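Decapping nuclease RAI1 (Scheffersomyces stipitis, PDB 5BTO) removes NAD caps, m7G cap structures and 5' diphosphate from RNA by metal-dependent hydrolysis, and binds and stimulates the exoribonuclease RAT1. Local coordinates at residues F40-K45 and L90-T95; N108-T113 and I351-T356; A359-F364 and G378-R383; L384-M389 and E393-R398. All coordinates share one frame; numbering follows the deposited sequence.

Overall arrangement
All the contacts lie in the PD-(D/E)XK nuclease fold and follow one another in series, so none nests in or crosses another. Contact 1 closes a loop of 44 residues, setting the turn after edge strand 40-41 against helix 87-101. Contact 2 opens just before strand 111-114, the next element, and spans 237 residues to the loop before strand 359-365. Contact 3 is short, bringing helix 378-388 back to that strand across 13 residues. Contact 4 closes over three residues and joins helices 378-388 and 392-400, the latter packing on helix 87-101 beside contact 1. Contacts 1, 2 and 3 thus sit along the ten-stranded mixed sheet, and contact 4 joins the last two helices of the chain.

Contact 1 (F40-K45 and L90-T95); sequences FVYDQK and LLTALT
The Tyr42 ring receives the methyl of Thr92 over one face, while the methyl of Ala93 meets its edge close to the ring plane. The threonine contact is a CH-pi interaction; together the two methyls join the turn after edge strand 40-41 to helix 87-101 in the PD-(D/E)XK nuclease fold. Thr92 CG2 stands 3.7 Å from the ring centroid of Tyr42 and 18° off the normal, displaced toward the hydroxyl-bearing end, so that Tyr42 CZ is its nearest ring atom at 3.6 Å. The threonine side chain crosses the tyrosine at about a right angle. Its CG2 is anti to the backbone N, whereas OG1 lies beside that N and turns back to the carbonyl of Lys88, one helical turn earlier. Threonine therefore suits this exposed helical position, because its methyl serves the ring and its hydroxyl serves the helix.

Alanine suits the next place, since a single methyl lets the ring edge come close: Ala93 CB is 3.8 Å from Tyr42 CD1. Ala93 also touches Phe30 and Phe32 of strand 27-34, and its side chain lies about 8 Å from that of Tyr114, a substrate-binding residue. The side chains of Leu90 and Leu94 pack toward strand 111-114, leaving Thr92 and Ala93 for the tyrosine. The turn itself is braced by Gln44, whose NE2 donates to Tyr42 O at 3.0 Å, coming from above the carbonyl plane, and also reaches Ala31 O. On the helix, Thr95 OG1 and Thr95 N approach Leu91 O from opposite faces of its carbonyl plane, with OG1 at 2.8 Å.

Contact 2 (N108-T113 and I351-T356); sequences NVDIIT and IPRDDT
Asp110 and Arg353 meet in a salt bridge in which one carboxylate oxygen takes both terminal nitrogens of the guanidinium. The tight part is the bond from Arg353 NH1 to Asp110 OD1, 2.9 Å long with an N-H...O angle of 149°, reaching the oxygen on its anti side. The bond from Arg353 NH2 to Asp110 OD1, at 3.3 Å, is weak. With carboxylate and guanidinium planes 81° apart, this is not the flat two-oxygen pairing often seen between aspartate and arginine.

The looser side is wet. A water accepts from Arg353 NH2 at 2.9 Å, in the guanidinium plane, and gives a weak bond back to Asp110 OD1, bridging the two charges at the surface. The backbones stay well separated, and it is the length of arginine, its chain bent at chi2 and chi3, that carries the charge from the type I beta turn Pro352-Asp355 across to the sheet.

Each partner has a further bond: Asp110 OD2 accepts from Lys229 N, and Arg353 NH1 also donates to Gly141 O, in the turn between two strands of the sheet. Aspartate suits the residue just before strand 111-114 because its two oxygens can serve sheet and loop separately. The chemistry implies a directional but water-sharing tie, probably weakened in strength by its solvent access, between the loop after helix 333-350 and the ten-stranded sheet.

Contact 3 (A359-F364 and G378-R383); sequences AYRVSF and GNENSR
Arg361 and Glu380 cross at about a right angle, their guanidinium and carboxylate planes 45° apart. Because Glu380 OE1 lies well out of the guanidinium plane, its 3.9 Å separation from Arg361 NH2 is a long salt bridge of charge alone. A water supplies the missing direction: it accepts from Arg361 NH2 at 2.9 Å, in the guanidinium plane, and donates to Glu380 OE1 at 2.7 Å. The same carboxylate oxygen lies in the guanidinium plane of Arg383, from whose NH2 it is 3.6 Å away, again a long pairing. Arg361 NH2 is further held by Asn135 OD1 of strand 132-139.

Ala359 is small enough for helix 378-388 to come close, with Ala359 CB 3.4 Å from Asn381 OD1. That amide oxygen arrives because Asn381 CG is anti to its backbone N (chi1 180°), and its bond is with Arg385 NE.

The contact thus packs helix 378-388 onto strand 359-365 of the sheet. With one carboxylate between two arginines, Glu380 would be expected to stay ionised and to offset their mutual charge.

Contact 4 (L384-M389 and E393-R398); sequences LRNGEM and EFKQWR
Lys395 reaches from helix 392-400 to the end of helix 378-388, where its ammonium group meets a backbone carbonyl and an amide side chain.

The hydrogen bond comes first. Lys395 NZ donates to Arg385 O at 2.9 Å, tilted from the carbonyl plane, and Asn386 OD1 lies equally near NZ, at 2.9 Å. The lysine turns toward them by a bend at chi3 (-70°), having otherwise an extended chain. A lysine suits this place because its long apolar stem spans the gap between the helices, where Arg385 CA and Lys395 CA are 9.1 Å apart.

That stem runs past the carbonyl, with Lys395 CE 3.3 Å from Arg385 O, and makes apolar contact with Tyr139 of strand 132-139. Arg385 sends its guanidinium the other way, NH2 donating to the carbonyls of Ala138 and Lys358, so its side chain serves the sheet while its carbonyl serves the lysine. Within helix 392-400, Phe394 CZ sits over the centre of the Arg398 guanidinium, 3.4 Å above its plane.

The backbone bonds are consistent with Arg385 O being available to the lysine. Met389 N goes to Leu384 O at 2.9 Å, five residues back, so Arg385 O does not receive it as a regular alpha-helix would require. Gly387, at phi 149°, takes backbone angles at which a CB would collide with the carbonyl oxygen of Asn386.

A lysine on a carbonyl at a helix C-terminal end probably also offsets the partial negative charge there. The arrangement is that of a wider pi-type turn ending one helix just before a tight connection to the next, here the last two helices of the chain.

Contact 1 (F40-K45 and L90-T95)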
# COMPACT_ATOMS: atom_id res chain seq x y z
N PHE A 40 22.76 26.35 -23.31
CA PHE A 40 21.42 25.91 -23.67
C PHE A 40 20.87 26.64 -24.90
O PHE A 40 21.12 27.84 -25.09
CB PHE A 40 20.47 26.02 -22.48
CG PHE A 40 20.74 25.00 -21.41
CD1 PHE A 40 20.27 23.71 -21.55
CD2 PHE A 40 21.47 25.33 -20.29
CE1 PHE A 40 20.53 22.76 -20.58
CE2 PHE A 40 21.73 24.39 -19.31
CZ PHE A 40 21.25 23.10 -19.46
N VAL A 41 20.13 25.89 -25.72
CA VAL A 41 19.54 26.41 -26.95
C VAL A 41 18.03 26.25 -26.88
O VAL A 41 17.53 25.16 -26.59
CB VAL A 41 20.05 25.62 -28.16
CG1 VAL A 41 19.54 26.24 -29.46
CG2 VAL A 41 21.56 25.54 -28.14
N TYR A 42 17.29 27.34 -27.13
CA TYR A 42 15.84 27.36 -26.92
C TYR A 42 15.00 27.62 -28.16
O TYR A 42 13.80 27.32 -28.17
CB TYR A 42 15.47 28.38 -25.83
CG TYR A 42 16.07 28.06 -24.48
CD1 TYR A 42 15.57 27.01 -23.71
CD2 TYR A 42 17.14 28.79 -23.97
CE1 TYR A 42 16.11 26.71 -22.48
CE2 TYR A 42 17.70 28.48 -22.73
CZ TYR A 42 17.17 27.44 -22.00
OH TYR A 42 17.70 27.11 -20.77
N ASP A 43 15.61 28.19 -29.20
CA ASP A 43 14.90 28.49 -30.44
C ASP A 43 14.54 27.19 -31.14
O ASP A 43 15.42 26.36 -31.38
CB ASP A 43 15.75 29.35 -31.36
CG ASP A 43 15.05 29.68 -32.66
OD1 ASP A 43 15.18 28.90 -33.63
OD2 ASP A 43 14.36 30.71 -32.73
N GLN A 44 13.26 27.02 -31.48
CA GLN A 44 12.79 25.74 -32.00
C GLN A 44 13.43 25.39 -33.34
O GLN A 44 13.81 24.23 -33.56
CB GLN A 44 11.27 25.71 -32.11
CG GLN A 44 10.55 25.86 -30.78
CD GLN A 44 11.00 24.80 -29.78
OE1 GLN A 44 10.54 23.67 -29.83
NE2 GLN A 44 11.91 25.17 -28.90
N LYS A 45 13.55 26.37 -34.22
CA LYS A 45 14.14 26.09 -35.53
C LYS A 45 15.59 25.66 -35.40
O LYS A 45 16.00 24.66 -35.99
CB LYS A 45 14.02 27.30 -36.45
CG LYS A 45 14.47 27.00 -37.86
CD LYS A 45 14.05 28.10 -38.81
CE LYS A 45 14.17 27.66 -40.26
NZ LYS A 45 15.55 27.25 -40.59
N LEU A 90 14.43 23.86 -17.98
CA LEU A 90 13.08 23.43 -18.34
C LEU A 90 12.10 24.60 -18.23
O LEU A 90 11.28 24.82 -19.13
CB LEU A 90 12.63 22.24 -17.47
CG LEU A 90 11.20 21.74 -17.68
CD1 LEU A 90 10.93 21.48 -19.17
CD2 LEU A 90 10.93 20.48 -16.84
N LEU A 91 12.17 25.35 -17.14
CA LEU A 91 11.26 26.49 -16.98
C LEU A 91 11.54 27.59 -17.99
O LEU A 91 10.61 28.27 -18.43
CB LEU A 91 11.34 27.06 -15.56
CG LEU A 91 10.85 26.06 -14.52
CD1 LEU A 91 10.91 26.69 -13.14
CD2 LEU A 91 9.44 25.60 -14.86
N THR A 92 12.80 27.77 -18.35
CA THR A 92 13.13 28.75 -19.39
C THR A 92 12.46 28.35 -20.71
O THR A 92 11.84 29.18 -21.38
CB THR A 92 14.65 28.89 -19.57
OG1 THR A 92 15.24 29.33 -18.34
CG2 THR A 92 14.97 29.91 -20.68
N ALA A 93 12.57 27.08 -21.07
CA ALA A 93 11.96 26.60 -22.30
C ALA A 93 10.43 26.66 -22.23
O ALA A 93 9.77 26.99 -23.21
CB ALA A 93 12.43 25.18 -22.61
N LEU A 94 9.87 26.33 -21.07
CA LEU A 94 8.42 26.33 -20.90
C LEU A 94 7.85 27.74 -21.01
O LEU A 94 6.79 27.96 -21.61
CB LEU A 94 8.03 25.72 -19.54
CG LEU A 94 6.55 25.74 -19.19
CD1 LEU A 94 5.70 24.97 -20.20
CD2 LEU A 94 6.36 25.18 -17.78
N THR A 95 8.56 28.70 -20.44
CA THR A 95 8.13 30.09 -20.50
C THR A 95 8.03 30.53 -21.96
O THR A 95 7.06 31.16 -22.37
CB THR A 95 9.09 31.00 -19.73
OG1 THR A 95 9.05 30.65 -18.33
CG2 THR A 95 8.68 32.47 -19.87

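Contact 2 (N108-T113 and I351-T356)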
# COMPACT_ATOMS: atom_id res chain seq x y z
N ASN A 108 -1.41 23.35 -19.96
CA ASN A 108 -2.53 22.70 -19.31
C ASN A 108 -2.18 21.32 -18.78
O ASN A 108 -2.60 20.31 -19.34
CB ASN A 108 -3.71 22.59 -20.27
CG ASN A 108 -4.94 22.00 -19.62
OD1 ASN A 108 -5.24 22.27 -18.46
ND2 ASN A 108 -5.66 21.17 -20.37
N VAL A 109 -1.40 21.29 -17.70
CA VAL A 109 -1.05 20.04 -17.02
C VAL A 109 -1.10 20.20 -15.51
O VAL A 109 -1.17 21.32 -14.99
CB VAL A 109 0.36 19.53 -17.40
CG1 VAL A 109 0.46 19.29 -18.91
CG2 VAL A 109 1.44 20.50 -16.93
N ASP A 110 -1.07 19.07 -14.81
CA ASP A 110 -1.08 19.04 -13.35
C ASP A 110 0.33 18.96 -12.79
O ASP A 110 0.60 19.47 -11.69
CB ASP A 110 -1.87 17.84 -12.85
CG ASP A 110 -3.31 17.86 -13.31
OD1 ASP A 110 -4.03 18.81 -12.93
OD2 ASP A 110 -3.73 16.93 -14.04
N ILE A 111 1.23 18.30 -13.52
CA ILE A 111 2.58 18.04 -13.04
C ILE A 111 3.61 18.37 -14.11
O ILE A 111 3.41 18.06 -15.28
CB ILE A 111 2.75 16.55 -12.64
CG1 ILE A 111 1.82 16.17 -11.48
CG2 ILE A 111 4.21 16.25 -12.26
CD1 ILE A 111 1.73 14.66 -11.28
N ILE A 112 4.71 19.00 -13.70
CA ILE A 112 5.80 19.36 -14.62
C ILE A 112 7.08 18.75 -14.06
O ILE A 112 7.46 19.04 -12.93
CB ILE A 112 5.93 20.90 -14.71
CG1 ILE A 112 4.71 21.49 -15.43
CG2 ILE A 112 7.25 21.30 -15.42
CD1 ILE A 112 4.53 22.99 -15.24
N THR A 113 7.75 17.89 -14.84
CA THR A 113 8.91 17.20 -14.30
C THR A 113 9.76 16.59 -15.41
O THR A 113 9.52 16.84 -16.59
CB THR A 113 8.46 16.10 -13.30
OG1 THR A 113 9.59 15.58 -12.58
CG2 THR A 113 7.73 14.97 -14.02
N ILE A 351 -1.12 16.42 -1.80
CA ILE A 351 -0.47 17.72 -1.80
C ILE A 351 -1.48 18.78 -2.24
O ILE A 351 -1.89 18.79 -3.38
CB ILE A 351 0.75 17.74 -2.75
CG1 ILE A 351 1.79 16.71 -2.30
CG2 ILE A 351 1.37 19.13 -2.81
CD1 ILE A 351 2.96 16.55 -3.24
N PRO A 352 -1.91 19.66 -1.31
CA PRO A 352 -2.90 20.69 -1.66
C PRO A 352 -2.43 21.55 -2.83
O PRO A 352 -1.34 22.12 -2.78
CB PRO A 352 -3.00 21.53 -0.38
CG PRO A 352 -2.61 20.60 0.71
CD PRO A 352 -1.55 19.69 0.12
N ARG A 353 -3.23 21.62 -3.88
CA ARG A 353 -2.76 22.24 -5.11
C ARG A 353 -2.68 23.75 -5.01
O ARG A 353 -1.89 24.38 -5.71
CB ARG A 353 -3.65 21.87 -6.30
CG ARG A 353 -2.99 22.15 -7.65
CD ARG A 353 -2.10 20.99 -8.09
NE ARG A 353 -2.90 19.81 -8.35
CZ ARG A 353 -3.46 19.52 -9.52
NH1 ARG A 353 -3.29 20.34 -10.56
NH2 ARG A 353 -4.20 18.43 -9.64
N ASP A 354 -3.52 24.34 -4.16
CA ASP A 354 -3.60 25.79 -4.10
C ASP A 354 -2.84 26.40 -2.93
O ASP A 354 -2.95 27.59 -2.67
CB ASP A 354 -5.07 26.22 -4.05
CG ASP A 354 -5.85 25.75 -5.25
OD1 ASP A 354 -5.24 25.55 -6.32
OD2 ASP A 354 -7.09 25.57 -5.13
N ASP A 355 -2.06 25.58 -2.23
CA ASP A 355 -1.26 26.07 -1.10
C ASP A 355 0.20 26.23 -1.50
O ASP A 355 0.94 25.24 -1.63
CB ASP A 355 -1.38 25.13 0.10
CG ASP A 355 -0.85 25.75 1.37
OD1 ASP A 355 -0.02 26.68 1.28
OD2 ASP A 355 -1.27 25.31 2.46
N THR A 356 0.61 27.48 -1.70
CA THR A 356 1.97 27.77 -2.13
C THR A 356 2.88 28.11 -0.96
O THR A 356 3.97 28.62 -1.14
CB THR A 356 2.00 28.93 -3.15
OG1 THR A 356 1.45 30.11 -2.55
CG2 THR A 356 1.20 28.56 -4.39
O HOH W 1 -6.28 17.24 -11.19

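Contact 3 (A359-F364 and G378-R383)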
# COMPACT_ATOMS: atom_id res chain seq x y z
N ALA A 359 6.40 23.07 0.76
CA ALA A 359 7.09 22.20 -0.19
C ALA A 359 7.16 20.81 0.42
O ALA A 359 7.08 20.67 1.65
CB ALA A 359 8.47 22.72 -0.49
N TYR A 360 7.34 19.79 -0.42
CA TYR A 360 7.31 18.41 0.04
C TYR A 360 8.51 17.59 -0.46
O TYR A 360 9.13 17.91 -1.49
CB TYR A 360 5.99 17.73 -0.40
CG TYR A 360 4.77 18.31 0.29
CD1 TYR A 360 4.15 19.47 -0.19
CD2 TYR A 360 4.26 17.72 1.44
CE1 TYR A 360 3.04 20.02 0.48
CE2 TYR A 360 3.17 18.25 2.09
CZ TYR A 360 2.55 19.39 1.61
OH TYR A 360 1.47 19.90 2.30
N ARG A 361 8.84 16.55 0.30
CA ARG A 361 9.86 15.58 -0.07
C ARG A 361 9.21 14.21 -0.22
O ARG A 361 8.59 13.70 0.71
CB ARG A 361 10.96 15.52 1.01
CG ARG A 361 11.91 14.33 0.92
CD ARG A 361 12.81 14.40 -0.33
NE ARG A 361 13.44 15.71 -0.49
CZ ARG A 361 14.38 16.21 0.31
NH1 ARG A 361 14.82 15.50 1.34
NH2 ARG A 361 14.88 17.41 0.08
N VAL A 362 9.34 13.64 -1.42
CA VAL A 362 8.91 12.27 -1.67
C VAL A 362 10.15 11.40 -1.59
O VAL A 362 11.15 11.68 -2.26
CB VAL A 362 8.27 12.12 -3.08
CG1 VAL A 362 7.93 10.66 -3.37
CG2 VAL A 362 7.03 12.99 -3.19
N SER A 363 10.11 10.36 -0.77
CA SER A 363 11.31 9.56 -0.55
C SER A 363 11.00 8.07 -0.50
O SER A 363 10.04 7.64 0.15
CB SER A 363 12.00 9.97 0.75
OG SER A 363 13.18 9.22 0.97
N PHE A 364 11.81 7.29 -1.20
CA PHE A 364 11.82 5.86 -0.98
C PHE A 364 13.13 5.47 -0.31
O PHE A 364 14.21 5.76 -0.82
CB PHE A 364 11.65 5.07 -2.28
CG PHE A 364 11.85 3.58 -2.09
CD1 PHE A 364 10.91 2.83 -1.43
CD2 PHE A 364 12.98 2.95 -2.58
CE1 PHE A 364 11.09 1.46 -1.24
CE2 PHE A 364 13.17 1.59 -2.41
CZ PHE A 364 12.23 0.84 -1.74
N GLY A 378 10.16 25.75 6.36
CA GLY A 378 10.05 26.97 5.58
C GLY A 378 11.29 27.34 4.78
O GLY A 378 11.18 27.84 3.67
N ASN A 379 12.46 27.12 5.35
CA ASN A 379 13.68 27.54 4.67
C ASN A 379 14.01 26.65 3.47
O ASN A 379 14.60 27.11 2.48
CB ASN A 379 14.85 27.67 5.65
CG ASN A 379 14.80 28.98 6.44
OD1 ASN A 379 14.35 30.02 5.94
ND2 ASN A 379 15.27 28.94 7.69
N GLU A 380 13.63 25.38 3.53
CA GLU A 380 13.75 24.51 2.36
C GLU A 380 12.77 24.94 1.28
O GLU A 380 13.13 25.01 0.10
CB GLU A 380 13.54 23.04 2.73
CG GLU A 380 14.62 22.50 3.65
CD GLU A 380 14.70 20.99 3.59
OE1 GLU A 380 14.69 20.44 2.46
OE2 GLU A 380 14.75 20.34 4.65
N ASN A 381 11.54 25.22 1.68
CA ASN A 381 10.53 25.77 0.78
C ASN A 381 11.05 27.03 0.08
O ASN A 381 10.98 27.16 -1.16
CB ASN A 381 9.25 26.08 1.58
CG ASN A 381 8.15 26.66 0.71
OD1 ASN A 381 7.58 25.97 -0.14
ND2 ASN A 381 7.84 27.94 0.92
N SER A 382 11.60 27.94 0.87
CA SER A 382 12.14 29.19 0.34
C SER A 382 13.27 28.94 -0.65
O SER A 382 13.29 29.50 -1.75
CB SER A 382 12.63 30.07 1.50
OG SER A 382 13.21 31.26 1.01
N ARG A 383 14.22 28.09 -0.27
CA ARG A 383 15.31 27.73 -1.18
C ARG A 383 14.79 27.23 -2.54
O ARG A 383 15.30 27.61 -3.60
CB ARG A 383 16.23 26.69 -0.54
CG ARG A 383 17.25 26.09 -1.51
CD ARG A 383 18.20 25.11 -0.82
NE ARG A 383 17.51 23.95 -0.24
CZ ARG A 383 17.24 22.82 -0.89
NH1 ARG A 383 17.61 22.69 -2.16
NH2 ARG A 383 16.62 21.82 -0.28
O HOH W 2 16.76 18.83 1.69

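Contact 4 (L384-M389 and E393-R398)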
# COMPACT_ATOMS: atom_id res chain seq x y z
N LEU A 384 13.78 26.36 -2.52
CA LEU A 384 13.25 25.81 -3.78
C LEU A 384 12.47 26.84 -4.60
O LEU A 384 12.63 26.91 -5.82
CB LEU A 384 12.37 24.58 -3.49
CG LEU A 384 13.09 23.42 -2.80
CD1 LEU A 384 12.11 22.35 -2.32
CD2 LEU A 384 14.14 22.79 -3.72
N ARG A 385 11.65 27.64 -3.94
CA ARG A 385 10.79 28.59 -4.64
C ARG A 385 11.56 29.81 -5.11
O ARG A 385 11.09 30.55 -5.98
CB ARG A 385 9.62 29.03 -3.75
CG ARG A 385 8.60 27.94 -3.55
CD ARG A 385 7.45 28.36 -2.64
NE ARG A 385 6.57 27.22 -2.42
CZ ARG A 385 5.56 26.91 -3.22
NH1 ARG A 385 5.30 27.66 -4.29
NH2 ARG A 385 4.82 25.84 -2.96
N ASN A 386 12.74 30.03 -4.53
CA ASN A 386 13.51 31.23 -4.81
C ASN A 386 14.87 30.97 -5.45
O ASN A 386 15.86 31.63 -5.11
CB ASN A 386 13.64 32.07 -3.54
CG ASN A 386 12.30 32.63 -3.07
OD1 ASN A 386 11.61 33.31 -3.83
ND2 ASN A 386 11.94 32.35 -1.83
N GLY A 387 14.92 30.03 -6.39
CA GLY A 387 16.15 29.78 -7.12
C GLY A 387 16.39 28.37 -7.60
O GLY A 387 16.65 28.15 -8.78
N GLU A 388 16.33 27.39 -6.69
CA GLU A 388 16.68 26.02 -7.08
C GLU A 388 15.66 25.36 -8.01
O GLU A 388 16.04 24.74 -9.00
CB GLU A 388 16.96 25.12 -5.86
CG GLU A 388 17.14 23.64 -6.27
CD GLU A 388 17.78 22.76 -5.20
OE1 GLU A 388 18.49 23.31 -4.33
OE2 GLU A 388 17.57 21.52 -5.23
N MET A 389 14.37 25.49 -7.69
CA MET A 389 13.31 24.92 -8.53
C MET A 389 12.65 25.99 -9.41
O MET A 389 12.77 25.95 -10.63
CB MET A 389 12.26 24.24 -7.64
CG MET A 389 11.09 23.61 -8.40
SD MET A 389 11.17 21.82 -8.48
CE MET A 389 11.60 21.48 -6.76
N GLU A 393 12.38 34.53 -13.32
CA GLU A 393 11.82 34.79 -14.64
C GLU A 393 10.51 34.04 -14.83
O GLU A 393 9.54 34.58 -15.36
CB GLU A 393 12.82 34.41 -15.74
CG GLU A 393 14.06 35.31 -15.82
CD GLU A 393 15.11 35.01 -14.74
OE1 GLU A 393 14.99 33.98 -14.03
OE2 GLU A 393 16.05 35.82 -14.62
N PHE A 394 10.47 32.78 -14.41
CA PHE A 394 9.26 31.99 -14.59
C PHE A 394 8.12 32.52 -13.72
O PHE A 394 6.98 32.64 -14.18
CB PHE A 394 9.56 30.52 -14.27
CG PHE A 394 8.36 29.62 -14.35
CD1 PHE A 394 7.79 29.30 -15.58
CD2 PHE A 394 7.82 29.07 -13.19
CE1 PHE A 394 6.70 28.46 -15.65
CE2 PHE A 394 6.73 28.24 -13.25
CZ PHE A 394 6.16 27.92 -14.47
N LYS A 395 8.41 32.85 -12.46
CA LYS A 395 7.37 33.35 -11.57
C LYS A 395 6.80 34.68 -12.07
O LYS A 395 5.59 34.89 -12.05
CB LYS A 395 7.90 33.50 -10.14
CG LYS A 395 8.26 32.15 -9.51
CD LYS A 395 8.65 32.28 -8.05
CE LYS A 395 9.99 32.98 -7.88
NZ LYS A 395 10.25 33.27 -6.43
N GLN A 396 7.68 35.56 -12.52
CA GLN A 396 7.24 36.85 -13.03
C GLN A 396 6.32 36.65 -14.23
O GLN A 396 5.28 37.30 -14.35
CB GLN A 396 8.44 37.73 -13.40
CG GLN A 396 8.08 39.16 -13.73
CD GLN A 396 9.30 39.99 -14.04
OE1 GLN A 396 9.59 40.28 -15.20
NE2 GLN A 396 10.02 40.39 -13.00
N TRP A 397 6.70 35.73 -15.12
CA TRP A 397 5.86 35.42 -16.26
C TRP A 397 4.49 34.92 -15.82
O TRP A 397 3.47 35.44 -16.25
CB TRP A 397 6.54 34.39 -17.19
CG TRP A 397 5.59 33.67 -18.09
CD1 TRP A 397 5.34 32.32 -18.10
CD2 TRP A 397 4.77 34.24 -19.11
NE1 TRP A 397 4.40 32.02 -19.06
CE2 TRP A 397 4.03 33.18 -19.70
CE3 TRP A 397 4.57 35.54 -19.59
CZ2 TRP A 397 3.13 33.39 -20.73
CZ3 TRP A 397 3.67 35.74 -20.62
CH2 TRP A 397 2.96 34.67 -21.18
N ARG A 398 4.45 33.90 -14.96
CA ARG A 398 3.17 33.34 -14.56
C ARG A 398 2.29 34.36 -13.82
O ARG A 398 1.08 34.37 -13.99
CB ARG A 398 3.37 32.07 -13.72
CG ARG A 398 3.88 30.90 -14.55
CD ARG A 398 2.85 30.47 -15.57
NE ARG A 398 3.17 29.16 -16.13
CZ ARG A 398 2.93 28.00 -15.52
NH1 ARG A 398 2.38 27.98 -14.31
NH2 ARG A 398 3.28 26.86 -16.11